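Long-range contacts in O-methyltransferase, SAM-dependent (Legionella pneumophila subsp. pneumophila, PDB 3R3H), which probably transfers a methyl group from S-adenosylmethionine to an oxygen of an acceptor substrate: residues 74-79 and 108-113; 62-67 and 80-85; 28-33 and 102-107; 88-93 and 112-117; 140-145 and 166-171. All coordinates share one frame; numbering follows the deposited sequence.

Interaction 1: 74-79 and 108-113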
# COMPACT_ATOMS: atom_id res chain seq x y z
N SER A 74 13.66 -4.65 -9.94
CA SER A 74 13.16 -3.77 -8.89
C SER A 74 14.07 -2.56 -8.69
O SER A 74 13.61 -1.49 -8.28
CB SER A 74 13.00 -4.55 -7.56
OG SER A 74 14.11 -5.39 -7.30
N ALA A 75 15.35 -2.71 -9.00
CA ALA A 75 16.31 -1.62 -8.87
C ALA A 75 16.05 -0.55 -9.94
O ALA A 75 16.22 0.66 -9.70
CB ALA A 75 17.74 -2.16 -8.99
N LEU A 76 15.65 -1.02 -11.12
CA LEU A 76 15.36 -0.15 -12.24
C LEU A 76 14.09 0.63 -11.96
O LEU A 76 14.07 1.88 -12.02
CB LEU A 76 15.20 -0.98 -13.50
CG LEU A 76 14.85 -0.21 -14.78
CD1 LEU A 76 15.92 0.83 -15.08
CD2 LEU A 76 14.72 -1.21 -15.92
N ALA A 77 13.02 -0.11 -11.65
CA ALA A 77 11.72 0.49 -11.35
C ALA A 77 11.86 1.55 -10.28
O ALA A 77 11.27 2.62 -10.38
CB ALA A 77 10.74 -0.59 -10.87
N MET A 78 12.66 1.25 -9.25
CA MET A 78 12.89 2.18 -8.15
C MET A 78 13.53 3.49 -8.61
O MET A 78 13.08 4.57 -8.21
CB MET A 78 13.75 1.52 -7.06
CG MET A 78 12.93 0.82 -5.97
SD MET A 78 13.89 -0.06 -4.71
CE MET A 78 13.04 -1.63 -4.73
N SER A 79 14.58 3.43 -9.45
CA SER A 79 15.22 4.67 -9.89
C SER A 79 14.36 5.43 -10.89
O SER A 79 14.49 6.64 -11.02
CB SER A 79 16.62 4.40 -10.48
OG SER A 79 16.55 3.88 -11.79
N ALA A 108 17.37 2.72 -20.31
CA ALA A 108 16.38 3.52 -19.60
C ALA A 108 16.98 4.75 -18.90
O ALA A 108 16.27 5.46 -18.20
CB ALA A 108 15.64 2.66 -18.58
N LYS A 109 18.27 4.99 -19.10
CA LYS A 109 18.95 6.14 -18.50
C LYS A 109 18.98 6.14 -16.97
O LYS A 109 18.71 7.17 -16.34
CB LYS A 109 18.28 7.43 -18.96
CG LYS A 109 18.36 7.66 -20.44
CD LYS A 109 19.79 7.94 -20.88
CE LYS A 109 19.87 7.95 -22.39
NZ LYS A 109 18.75 8.76 -22.96
N GLN A 110 19.33 5.01 -16.37
CA GLN A 110 19.37 4.91 -14.92
C GLN A 110 20.67 4.39 -14.35
O GLN A 110 20.91 4.53 -13.16
CB GLN A 110 18.22 4.02 -14.43
CG GLN A 110 16.86 4.30 -15.06
CD GLN A 110 16.31 5.68 -14.72
OE1 GLN A 110 15.27 6.09 -15.23
NE2 GLN A 110 16.99 6.40 -13.84
N GLU A 111 21.52 3.79 -15.17
CA GLU A 111 22.77 3.22 -14.68
C GLU A 111 23.60 4.20 -13.86
O GLU A 111 24.49 3.79 -13.10
CB GLU A 111 23.62 2.68 -15.85
N HIS A 112 23.31 5.49 -13.98
CA HIS A 112 24.08 6.47 -13.23
C HIS A 112 23.47 6.68 -11.86
O HIS A 112 24.15 7.18 -10.96
CB HIS A 112 24.19 7.80 -14.01
CG HIS A 112 22.88 8.50 -14.23
ND1 HIS A 112 21.88 8.00 -15.04
CD2 HIS A 112 22.39 9.66 -13.72
CE1 HIS A 112 20.84 8.81 -15.03
NE2 HIS A 112 21.12 9.83 -14.23
N LYS A 113 22.21 6.28 -11.71
CA LYS A 113 21.49 6.41 -10.44
C LYS A 113 21.54 5.10 -9.65
O LYS A 113 21.39 5.10 -8.43
CB LYS A 113 20.02 6.79 -10.69
CG LYS A 113 19.85 7.93 -11.67
CD LYS A 113 18.61 8.78 -11.41
CE LYS A 113 17.32 8.01 -11.55
NZ LYS A 113 16.14 8.93 -11.63

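Interaction 2: 62-67 and 80-85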
# COMPACT_ATOMS: atom_id res chain seq x y z
N LYS A 62 15.13 10.35 -1.83
CA LYS A 62 16.29 10.77 -2.60
C LYS A 62 17.26 9.59 -2.64
O LYS A 62 18.02 9.43 -3.60
CB LYS A 62 16.96 11.98 -1.93
CG LYS A 62 16.21 13.28 -2.11
CD LYS A 62 16.31 13.77 -3.55
CE LYS A 62 15.27 14.84 -3.84
NZ LYS A 62 13.88 14.30 -3.74
N LYS A 63 17.23 8.77 -1.60
CA LYS A 63 18.11 7.63 -1.49
C LYS A 63 17.32 6.38 -1.08
O LYS A 63 16.58 6.38 -0.10
CB LYS A 63 19.22 7.94 -0.48
CG LYS A 63 20.47 7.07 -0.61
CD LYS A 63 21.59 7.61 0.28
CE LYS A 63 22.85 6.76 0.17
NZ LYS A 63 24.01 7.36 0.92
N VAL A 64 17.48 5.31 -1.87
CA VAL A 64 16.78 4.06 -1.64
C VAL A 64 17.74 2.88 -1.53
O VAL A 64 18.80 2.88 -2.15
CB VAL A 64 15.79 3.80 -2.79
CG1 VAL A 64 15.28 2.37 -2.74
CG2 VAL A 64 14.63 4.78 -2.68
N LEU A 65 17.37 1.88 -0.73
CA LEU A 65 18.20 0.70 -0.54
C LEU A 65 17.35 -0.55 -0.66
O LEU A 65 16.21 -0.58 -0.20
CB LEU A 65 18.85 0.74 0.85
CG LEU A 65 19.70 -0.48 1.21
CD1 LEU A 65 21.04 -0.33 0.54
CD2 LEU A 65 19.87 -0.60 2.72
N GLU A 66 17.89 -1.58 -1.31
CA GLU A 66 17.18 -2.85 -1.43
C GLU A 66 18.18 -3.98 -1.28
O GLU A 66 19.38 -3.79 -1.49
CB GLU A 66 16.42 -2.95 -2.75
CG GLU A 66 17.22 -2.68 -3.98
CD GLU A 66 16.65 -3.39 -5.20
OE1 GLU A 66 15.40 -3.54 -5.28
OE2 GLU A 66 17.44 -3.80 -6.09
N LEU A 67 17.69 -5.15 -0.87
CA LEU A 67 18.54 -6.33 -0.67
C LEU A 67 17.81 -7.53 -1.22
O LEU A 67 16.57 -7.59 -1.18
CB LEU A 67 18.76 -6.62 0.81
CG LEU A 67 19.01 -5.56 1.89
CD1 LEU A 67 17.82 -4.62 2.05
CD2 LEU A 67 19.23 -6.32 3.19
N LEU A 80 13.49 4.71 -11.58
CA LEU A 80 12.59 5.35 -12.55
C LEU A 80 11.62 6.27 -11.84
O LEU A 80 11.15 7.25 -12.41
CB LEU A 80 11.79 4.30 -13.32
CG LEU A 80 12.51 3.59 -14.46
CD1 LEU A 80 11.61 2.48 -14.99
CD2 LEU A 80 12.84 4.58 -15.57
N ALA A 81 11.32 5.95 -10.58
CA ALA A 81 10.40 6.74 -9.78
C ALA A 81 11.18 7.73 -8.93
O ALA A 81 10.61 8.44 -8.11
CB ALA A 81 9.57 5.82 -8.91
N LEU A 82 12.49 7.78 -9.14
CA LEU A 82 13.36 8.68 -8.40
C LEU A 82 13.75 9.90 -9.22
O LEU A 82 13.81 9.85 -10.45
CB LEU A 82 14.65 7.95 -7.97
CG LEU A 82 14.71 7.07 -6.72
CD1 LEU A 82 16.10 6.49 -6.56
CD2 LEU A 82 14.36 7.91 -5.51
N PRO A 83 14.01 11.03 -8.54
CA PRO A 83 14.40 12.25 -9.25
C PRO A 83 15.87 12.17 -9.71
O PRO A 83 16.66 11.41 -9.15
CB PRO A 83 14.14 13.34 -8.22
CG PRO A 83 14.41 12.65 -6.92
CD PRO A 83 13.76 11.31 -7.11
N ASP A 84 16.22 12.95 -10.73
CA ASP A 84 17.57 12.99 -11.30
C ASP A 84 18.72 12.91 -10.28
O ASP A 84 19.71 12.22 -10.51
CB ASP A 84 17.74 14.27 -12.14
CG ASP A 84 16.49 14.61 -12.96
OD1 ASP A 84 15.40 14.78 -12.36
OD2 ASP A 84 16.62 14.73 -14.21
N ASP A 85 18.59 13.65 -9.18
CA ASP A 85 19.60 13.69 -8.11
C ASP A 85 19.53 12.51 -7.13
O ASP A 85 20.40 12.35 -6.27
CB ASP A 85 19.48 15.02 -7.34
CG ASP A 85 18.09 15.24 -6.74
OD1 ASP A 85 17.08 14.95 -7.42
OD2 ASP A 85 18.01 15.71 -5.58

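Interaction 3: 28-33 and 102-107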
# COMPACT_ATOMS: atom_id res chain seq x y z
N ALA A 28 9.88 -3.98 -18.85
CA ALA A 28 9.17 -5.07 -19.50
C ALA A 28 10.17 -6.00 -20.21
O ALA A 28 10.03 -7.23 -20.16
CB ALA A 28 8.17 -4.51 -20.49
N ALA A 29 11.17 -5.38 -20.84
CA ALA A 29 12.21 -6.10 -21.57
C ALA A 29 13.10 -6.89 -20.63
O ALA A 29 13.42 -8.05 -20.90
CB ALA A 29 13.04 -5.10 -22.37
N LEU A 30 13.52 -6.25 -19.54
CA LEU A 30 14.36 -6.92 -18.56
C LEU A 30 13.57 -8.13 -18.07
O LEU A 30 14.08 -9.25 -18.01
CB LEU A 30 14.68 -5.97 -17.38
CG LEU A 30 15.86 -6.31 -16.44
CD1 LEU A 30 16.19 -5.09 -15.57
CD2 LEU A 30 15.52 -7.51 -15.58
N ARG A 31 12.30 -7.89 -17.74
CA ARG A 31 11.42 -8.94 -17.26
C ARG A 31 11.28 -10.05 -18.29
O ARG A 31 11.68 -11.19 -18.04
CB ARG A 31 10.05 -8.35 -16.95
CG ARG A 31 9.48 -8.73 -15.59
CD ARG A 31 7.99 -9.02 -15.70
NE ARG A 31 7.32 -8.03 -16.53
CZ ARG A 31 6.20 -8.26 -17.21
NH1 ARG A 31 5.63 -9.46 -17.17
NH2 ARG A 31 5.66 -7.30 -17.95
N LYS A 32 10.73 -9.72 -19.46
CA LYS A 32 10.53 -10.70 -20.53
C LYS A 32 11.78 -11.50 -20.90
O LYS A 32 11.68 -12.67 -21.27
CB LYS A 32 9.98 -9.99 -21.77
N GLU A 33 12.96 -10.88 -20.79
CA GLU A 33 14.22 -11.55 -21.10
C GLU A 33 14.77 -12.41 -19.95
O GLU A 33 15.88 -12.95 -20.05
CB GLU A 33 15.27 -10.51 -21.54
CG GLU A 33 15.54 -10.43 -23.06
CD GLU A 33 16.73 -11.29 -23.55
OE1 GLU A 33 16.77 -12.52 -23.28
OE2 GLU A 33 17.64 -10.73 -24.22
N HIS A 102 22.73 -3.86 -16.31
CA HIS A 102 23.18 -2.58 -16.83
C HIS A 102 22.77 -2.25 -18.27
O HIS A 102 22.54 -1.09 -18.59
CB HIS A 102 24.69 -2.42 -16.64
CG HIS A 102 25.53 -3.33 -17.49
ND1 HIS A 102 26.02 -4.53 -17.03
CD2 HIS A 102 25.98 -3.19 -18.76
CE1 HIS A 102 26.74 -5.10 -17.98
NE2 HIS A 102 26.73 -4.31 -19.04
N PRO A 103 22.66 -3.26 -19.15
CA PRO A 103 22.26 -2.88 -20.51
C PRO A 103 20.90 -2.16 -20.48
O PRO A 103 20.72 -1.09 -21.09
CB PRO A 103 22.19 -4.23 -21.24
CG PRO A 103 23.24 -5.01 -20.56
CD PRO A 103 23.02 -4.69 -19.10
N TYR A 104 19.94 -2.77 -19.77
CA TYR A 104 18.61 -2.21 -19.64
C TYR A 104 18.65 -0.90 -18.86
O TYR A 104 17.95 0.06 -19.20
CB TYR A 104 17.70 -3.21 -18.94
CG TYR A 104 17.60 -4.52 -19.67
CD1 TYR A 104 18.49 -5.55 -19.41
CD2 TYR A 104 16.63 -4.71 -20.65
CE1 TYR A 104 18.42 -6.74 -20.10
CE2 TYR A 104 16.55 -5.89 -21.36
CZ TYR A 104 17.45 -6.91 -21.08
OH TYR A 104 17.39 -8.09 -21.80
N TRP A 105 19.46 -0.86 -17.80
CA TRP A 105 19.57 0.36 -17.02
C TRP A 105 20.00 1.54 -17.91
O TRP A 105 19.46 2.64 -17.78
CB TRP A 105 20.58 0.15 -15.88
CG TRP A 105 20.12 -0.84 -14.81
CD1 TRP A 105 18.86 -1.34 -14.62
CD2 TRP A 105 20.94 -1.43 -13.79
NE1 TRP A 105 18.85 -2.20 -13.54
CE2 TRP A 105 20.11 -2.28 -13.02
CE3 TRP A 105 22.30 -1.32 -13.45
CZ2 TRP A 105 20.59 -3.02 -11.92
CZ3 TRP A 105 22.79 -2.06 -12.35
CH2 TRP A 105 21.93 -2.90 -11.60
N ARG A 106 20.95 1.31 -18.82
CA ARG A 106 21.45 2.34 -19.75
C ARG A 106 20.33 2.77 -20.68
O ARG A 106 20.05 3.96 -20.85
CB ARG A 106 22.58 1.80 -20.62
CG ARG A 106 23.76 1.24 -19.88
CD ARG A 106 24.84 2.27 -19.72
NE ARG A 106 25.80 1.87 -18.70
CZ ARG A 106 26.44 0.71 -18.66
NH1 ARG A 106 26.21 -0.20 -19.61
NH2 ARG A 106 27.30 0.45 -17.68
N GLU A 107 19.73 1.77 -21.31
CA GLU A 107 18.64 1.97 -22.24
C GLU A 107 17.58 2.88 -21.62
O GLU A 107 17.00 3.71 -22.30
CB GLU A 107 18.04 0.61 -22.60
CG GLU A 107 16.74 0.65 -23.40
CD GLU A 107 16.11 -0.73 -23.52
OE1 GLU A 107 14.87 -0.80 -23.72
OE2 GLU A 107 16.84 -1.76 -23.43

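Interaction 4: 88-93 and 112-117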
# COMPACT_ATOMS: atom_id res chain seq x y z
N VAL A 88 19.73 4.81 -5.99
CA VAL A 88 19.28 3.52 -5.48
C VAL A 88 20.46 2.56 -5.34
O VAL A 88 21.24 2.38 -6.27
CB VAL A 88 18.15 2.88 -6.38
CG1 VAL A 88 18.28 3.34 -7.80
CG2 VAL A 88 18.20 1.36 -6.30
N ILE A 89 20.62 1.99 -4.16
CA ILE A 89 21.70 1.05 -3.90
C ILE A 89 21.08 -0.35 -3.83
O ILE A 89 20.39 -0.69 -2.87
CB ILE A 89 22.40 1.38 -2.58
CG1 ILE A 89 23.13 2.71 -2.74
CG2 ILE A 89 23.36 0.25 -2.19
CD1 ILE A 89 23.92 3.12 -1.53
N THR A 90 21.30 -1.13 -4.88
CA THR A 90 20.79 -2.49 -4.96
C THR A 90 21.89 -3.43 -4.46
O THR A 90 23.05 -3.32 -4.87
CB THR A 90 20.38 -2.82 -6.44
OG1 THR A 90 20.04 -4.20 -6.56
CG2 THR A 90 21.53 -2.50 -7.39
N CYS A 91 21.54 -4.33 -3.54
CA CYS A 91 22.53 -5.25 -2.99
C CYS A 91 22.19 -6.65 -3.47
O CYS A 91 21.18 -7.21 -3.04
CB CYS A 91 22.50 -5.22 -1.45
SG CYS A 91 22.64 -3.55 -0.66
N ASP A 92 23.00 -7.19 -4.38
CA ASP A 92 22.73 -8.54 -4.89
C ASP A 92 23.62 -9.60 -4.24
O ASP A 92 24.82 -9.69 -4.51
CB ASP A 92 22.89 -8.59 -6.42
CG ASP A 92 22.32 -9.89 -7.00
OD1 ASP A 92 22.56 -10.19 -8.20
OD2 ASP A 92 21.62 -10.61 -6.26
N ILE A 93 22.98 -10.40 -3.38
CA ILE A 93 23.62 -11.46 -2.62
C ILE A 93 23.77 -12.72 -3.46
O ILE A 93 24.56 -13.61 -3.12
CB ILE A 93 22.79 -11.80 -1.38
CG1 ILE A 93 21.49 -12.49 -1.81
CG2 ILE A 93 22.47 -10.52 -0.64
CD1 ILE A 93 20.66 -13.03 -0.68
N HIS A 112 23.31 5.49 -13.98
CA HIS A 112 24.08 6.47 -13.23
C HIS A 112 23.47 6.68 -11.86
O HIS A 112 24.15 7.18 -10.96
CB HIS A 112 24.19 7.80 -14.01
CG HIS A 112 22.88 8.50 -14.23
ND1 HIS A 112 21.88 8.00 -15.04
CD2 HIS A 112 22.39 9.66 -13.72
CE1 HIS A 112 20.84 8.81 -15.03
NE2 HIS A 112 21.12 9.83 -14.23
N LYS A 113 22.21 6.28 -11.71
CA LYS A 113 21.49 6.41 -10.44
C LYS A 113 21.54 5.10 -9.65
O LYS A 113 21.39 5.10 -8.43
CB LYS A 113 20.02 6.79 -10.69
CG LYS A 113 19.85 7.93 -11.67
CD LYS A 113 18.61 8.78 -11.41
CE LYS A 113 17.32 8.01 -11.55
NZ LYS A 113 16.14 8.93 -11.63
N ILE A 114 21.78 3.98 -10.34
CA ILE A 114 21.83 2.67 -9.72
C ILE A 114 23.25 2.24 -9.32
O ILE A 114 24.15 2.13 -10.15
CB ILE A 114 21.21 1.61 -10.65
CG1 ILE A 114 19.77 2.00 -10.99
CG2 ILE A 114 21.21 0.25 -9.98
CD1 ILE A 114 19.14 1.17 -12.09
N LYS A 115 23.44 1.99 -8.03
CA LYS A 115 24.72 1.58 -7.48
C LYS A 115 24.66 0.12 -7.00
O LYS A 115 24.17 -0.16 -5.91
CB LYS A 115 25.07 2.53 -6.31
CG LYS A 115 26.56 2.73 -6.08
CD LYS A 115 27.27 1.39 -5.82
CE LYS A 115 28.79 1.52 -5.86
NZ LYS A 115 29.35 2.13 -4.62
N LEU A 116 25.16 -0.80 -7.81
CA LEU A 116 25.17 -2.21 -7.47
C LEU A 116 26.25 -2.61 -6.47
O LEU A 116 27.41 -2.23 -6.58
CB LEU A 116 25.34 -3.04 -8.75
CG LEU A 116 25.34 -4.57 -8.63
CD1 LEU A 116 23.94 -5.07 -8.25
CD2 LEU A 116 25.76 -5.17 -9.96
N ARG A 117 25.86 -3.39 -5.46
CA ARG A 117 26.79 -3.85 -4.43
C ARG A 117 26.65 -5.35 -4.34
O ARG A 117 25.65 -5.85 -3.85
CB ARG A 117 26.45 -3.24 -3.08
CG ARG A 117 26.58 -1.73 -3.05
CD ARG A 117 28.03 -1.31 -3.03
NE ARG A 117 28.37 -0.69 -1.76
CZ ARG A 117 28.97 -1.31 -0.74
NH1 ARG A 117 29.31 -2.60 -0.84
NH2 ARG A 117 29.22 -0.64 0.37

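Interaction 5: 140-145 and 166-171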
# COMPACT_ATOMS: atom_id res chain seq x y z
N ILE A 140 13.64 1.62 2.29
CA ILE A 140 14.44 0.41 2.33
C ILE A 140 13.51 -0.77 2.02
O ILE A 140 12.41 -0.85 2.55
CB ILE A 140 15.09 0.24 3.71
CG1 ILE A 140 15.98 1.46 4.00
CG2 ILE A 140 15.90 -1.05 3.77
CD1 ILE A 140 16.64 1.44 5.35
N PHE A 141 13.95 -1.66 1.13
CA PHE A 141 13.17 -2.83 0.75
C PHE A 141 14.00 -4.07 1.08
O PHE A 141 15.18 -4.13 0.73
CB PHE A 141 12.85 -2.77 -0.74
CG PHE A 141 12.24 -4.04 -1.27
CD1 PHE A 141 11.10 -4.59 -0.68
CD2 PHE A 141 12.79 -4.67 -2.38
CE1 PHE A 141 10.53 -5.77 -1.18
CE2 PHE A 141 12.22 -5.84 -2.89
CZ PHE A 141 11.09 -6.39 -2.29
N ILE A 142 13.40 -5.05 1.76
CA ILE A 142 14.12 -6.26 2.16
C ILE A 142 13.56 -7.56 1.57
O ILE A 142 12.41 -7.93 1.83
CB ILE A 142 14.16 -6.38 3.69
CG1 ILE A 142 14.67 -5.07 4.29
CG2 ILE A 142 15.04 -7.54 4.09
CD1 ILE A 142 14.60 -4.99 5.81
N ASP A 143 14.38 -8.24 0.78
CA ASP A 143 13.98 -9.50 0.15
C ASP A 143 15.21 -10.42 0.08
O ASP A 143 15.32 -11.27 -0.82
CB ASP A 143 13.43 -9.23 -1.26
CG ASP A 143 12.69 -10.42 -1.85
OD1 ASP A 143 12.70 -11.49 -1.19
OD2 ASP A 143 12.11 -10.30 -2.96
N ALA A 144 16.12 -10.25 1.05
CA ALA A 144 17.35 -11.04 1.11
C ALA A 144 17.10 -12.39 1.77
O ALA A 144 15.95 -12.77 1.99
CB ALA A 144 18.41 -10.28 1.86
N ASP A 145 18.17 -13.12 2.08
CA ASP A 145 18.03 -14.43 2.70
C ASP A 145 17.30 -14.35 4.05
O ASP A 145 17.69 -13.59 4.96
CB ASP A 145 19.39 -15.12 2.86
CG ASP A 145 20.39 -14.27 3.61
OD1 ASP A 145 21.23 -14.87 4.32
OD2 ASP A 145 20.37 -13.03 3.47
N ILE A 166 10.17 1.29 5.50
CA ILE A 166 10.80 -0.01 5.27
C ILE A 166 9.74 -1.03 4.85
O ILE A 166 8.67 -1.12 5.45
CB ILE A 166 11.50 -0.56 6.55
CG1 ILE A 166 12.56 0.42 7.04
CG2 ILE A 166 12.13 -1.92 6.25
CD1 ILE A 166 13.09 0.11 8.42
N ALA A 167 10.05 -1.79 3.80
CA ALA A 167 9.15 -2.82 3.28
C ALA A 167 9.89 -4.14 3.39
O ALA A 167 11.09 -4.20 3.07
CB ALA A 167 8.80 -2.53 1.82
N ILE A 168 9.20 -5.17 3.86
CA ILE A 168 9.81 -6.49 4.02
C ILE A 168 8.91 -7.50 3.32
O ILE A 168 7.71 -7.56 3.58
CB ILE A 168 9.97 -6.87 5.50
CG1 ILE A 168 10.84 -5.86 6.24
CG2 ILE A 168 10.66 -8.20 5.60
CD1 ILE A 168 10.10 -4.70 6.85
N ASP A 169 9.50 -8.30 2.43
CA ASP A 169 8.73 -9.27 1.66
C ASP A 169 8.66 -10.67 2.29
O ASP A 169 9.43 -10.99 3.20
CB ASP A 169 9.30 -9.38 0.25
CG ASP A 169 8.28 -9.87 -0.77
OD1 ASP A 169 8.71 -10.35 -1.85
OD2 ASP A 169 7.05 -9.78 -0.50
N ASN A 170 7.73 -11.48 1.77
CA ASN A 170 7.49 -12.86 2.21
C ASN A 170 7.15 -12.98 3.70
O ASN A 170 7.73 -13.81 4.41
CB ASN A 170 8.71 -13.74 1.92
CG ASN A 170 9.22 -13.59 0.51
OD1 ASN A 170 10.21 -12.91 0.28
ND2 ASN A 170 8.55 -14.23 -0.45
N ILE A 171 6.22 -12.16 4.18
CA ILE A 171 5.82 -12.20 5.58
C ILE A 171 5.12 -13.55 5.86
O ILE A 171 5.31 -14.17 6.91
CB ILE A 171 4.92 -10.99 5.93
CG1 ILE A 171 5.72 -9.70 5.71
CG2 ILE A 171 4.47 -11.07 7.36
CD1 ILE A 171 7.07 -9.70 6.38

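Interaction 1: 74-79 and 108-113
Helix 73-80 packs here against the connection between helix 102-107 and strand 114-118, with Leu-76 and Ser-79 receiving Ala-108, Gln-110 and Lys-113. The connection starts at a Schellman motif, in which Lys-109 takes a positive phi and turns the chain out of helix 102-107 into the connection. With CG anti to the backbone N (chi1 178°), Leu-76 extends one branch across the gap: CD1 reaches Gln-110 CG at 3.6 Å and Ala-108 CB at 4.0 Å. The Leu-76 and Gln-110 side chains cross at about a right angle, the leucine methyl meeting CG of the glutamine. Ser-79 suits the end of the helix because it is small and can turn its hydroxyl inward: OG donates to Leu-76 O one turn back (3.2 Å), while the methylenes of Gln-110 lie over it. Lys-113 supplies the polar link. Its chain bends at chi3 and brings NZ to Ser-79 O at 2.9 Å, with the donor tilted 25° from the carbonyl plane. The same ammonium also bonds Leu-82 O, so one buried lysine satisfies two carbonyls where the helix runs out. The arrangement is a helix C-terminus met by a lysine from the returning loop, within the alpha/beta layering of a class I, Rossmann-like methyltransferase.

Interaction 2: 62-67 and 80-85
Lys-62, just before strand 63-68, folds along Pro-83 and Asp-85, while Val-64 meets Leu-82 deeper in the same contact. The lysine is not extended. Its CG stands beside the backbone N (chi1 -75°); the bend at chi2 (-71°) lays CD and CE beside the loop instead of sending them straight into solvent, and the bend at chi4 turns NZ toward Pro-83. CD then comes to 3.3 Å from Asp-85 OD2, and NZ ends 3.6 Å from Pro-83 CG. The lysine crosses the proline ring at about a right angle; the ring offers CG as a compact apolar surface, and proline restricts the phi of the loop. Asp-85 has CG between its backbone N and carbonyl carbon (chi1 57°), and this turns the carboxylate back toward the lysine methylenes. Further in, Val-64 uses CG2, the methyl beside its backbone N, to meet Leu-82 CD2 at 4.2 Å. A beta-branched residue suits the strand, and the longer leucine spans the distance from the loop; both also touch Ile-56 of helix 46-59, and Leu-82 touches Val-88 of the adjacent strand. The two layers thus differ in character, hydrophobic within and polar toward solvent. NZ of Lys-62 and OD2 of Asp-85 are 4.7 Å apart, too far for a salt bridge. The contact therefore rests on van der Waals packing, lysine methylenes against carboxylate and proline outside and Val-64 on Leu-82 inside, to which the opposite charges probably add a weak attraction.

Interaction 3: 28-33 and 102-107
This is an almost antiparallel packing of two short helices at the periphery of the fold, carried by Tyr-104 lying on Ala-29 and Leu-30. The axes of 28-32 and 102-107 approach to 10.1 Å, with 163° between their directions, and the aromatic ring fills the interval. Over one face of the ring stands Leu-30 CA, 3.8 Å from the ring centroid of Tyr-104, in a CH-pi contact with the backbone itself. Ala-29 suits its place because a lone methyl lets the ring come close: its CB is 3.7 Å from Tyr-104 CE2. Leu-30 adds CB, 4.0 Å from Tyr-104 CG, and its CD1 also nears the Trp-105 indole at NE1. At the outer end the Tyr-104 hydroxyl lies beside the methylenes of Glu-33, whose carboxylate plane is turned 79° from the ring, a place where an amphipathic tyrosine can be apolar along its ring and polar at its tip. Trp-105 faces inward, its NE1 donating to Gly-72 O. Both helices thereby meet helix 73-80, Leu-30 touching Tyr-73 and Trp-105 touching Leu-76, and the indole reaches on to Ile-114 and Thr-90 of the strands.

Interaction 4: 88-93 and 112-117
The torsions of Thr-90 and Leu-116 turn two methyls together: OG1 of Thr-90 is anti to the backbone N (chi1 172°), which leaves the methyl CG2 facing the neighbouring strand, and Leu-116, also with CG anti to N, brings CD1 to 3.6 Å from it. The split suits threonine, since its hydroxyl bonds Glu-66 of strand 63-68, the neighbour on the other flank of strand 87-92, while its methyl packs. On the same face Thr-90 CG2 lies 3.8 Å from Ile-114 CG2, and Ile-114 CG1 lies 3.8 Å from Val-88 CG1, these two side chains running side by side. The opposite face pairs Ile-89 with the aliphatic parts of Lys-115 and Arg-117; Ile-89 CG2 is 3.9 Å from Arg-117 CG. The long chains then lead away, and Arg-117 reaches Ser-127 with NH2. Beneath the side chains runs a parallel ladder. Lys-115 N donates to Val-88 O at 2.8 Å, and Arg-117 N gives a similar bond to Thr-90 O at 2.9 Å. Val-88 N also bonds Lys-113 O, and Asp-92 N bonds Arg-117 O, after which the pairing continues to Gly-119; Thr-90 N to Lys-115 O is weak. Strand 114-118 is outermost in the chain's sheet; strand 87-92 lies between it and 63-68, helix 102-107 makes the beta-alpha-beta crossover, and helices 73-80 and 121-132 touch the Thr-90 and Ile-89 faces respectively.

Interaction 5: 140-145 and 166-171
Ile-140, Ile-142, Ile-166 and Ile-168 interlock between two parallel strands of a Rossmann-like sheet, the strands joined by a beta-alpha-beta crossover through helix 149-159. The clearest fit is that of Ile-142. Its CG1 stands beside the backbone N (chi1 -51°), and the terminal CD1 drops into the hollow between two residues of the partner strand, 3.9 Å from Ile-168 CG1 and 4.0 Å from Ile-166 CG2. Beta-branched isoleucines suit this face: they favour extended backbone and offer both a bump and a notch, and Ile-140, Ile-166 and Ile-168 go on to meet helix 149-159. On the other face the fit is large against small. Ala-167 presents just a methyl, so the Phe-141 ring can pass beside it, CD1 4.0 Å from Ala-167 CB, and reach on until CE1 is 4.1 Å from Asp-169 CB. Three backbone bonds hold the register, from Ala-167 N to Ile-140 O, from Ile-142 N to Ala-167 O (2.8 Å) and from Asp-169 N to Ile-142 O. At the carboxyl ends of the strands the surface turns polar. Asp-143, Asp-169 and Asn-170 cluster there, and the group resembles the divalent-cation site that relatives such as catechol O-methyltransferase build from two aspartates and an asparagine; here Lys-146 NZ bonds Asp-143 OD1 and Asn-170 OD1. The carboxylates of Asp-143 and Asp-169 stand nearly perpendicular, with OD2 of the former 3.6 Å from OD1 of the latter.

How the interactions relate
Interactions 4 and 5 are both parallel-strand pairings of one sheet; strand 63-68, which takes part in interaction 2, lies between them and bonds to 87-92 and 137-143. Interaction 5 is the most central, and its strand ends turn polar at the probable active-site edge. Interaction 3 lies farthest out and is aromatic-to-helix packing without strands. Interaction 1 is buried but peripheral, mixing apolar contact with a lysine bond; it shares His-112 and Lys-113 with interaction 4 and joins interaction 3 through Trp-105. Interaction 2 spans interior and surface, hydrophobic at one end and charged at the other. Met-78 of helix 73-80 in interaction 1 touches Phe-141 of interaction 5.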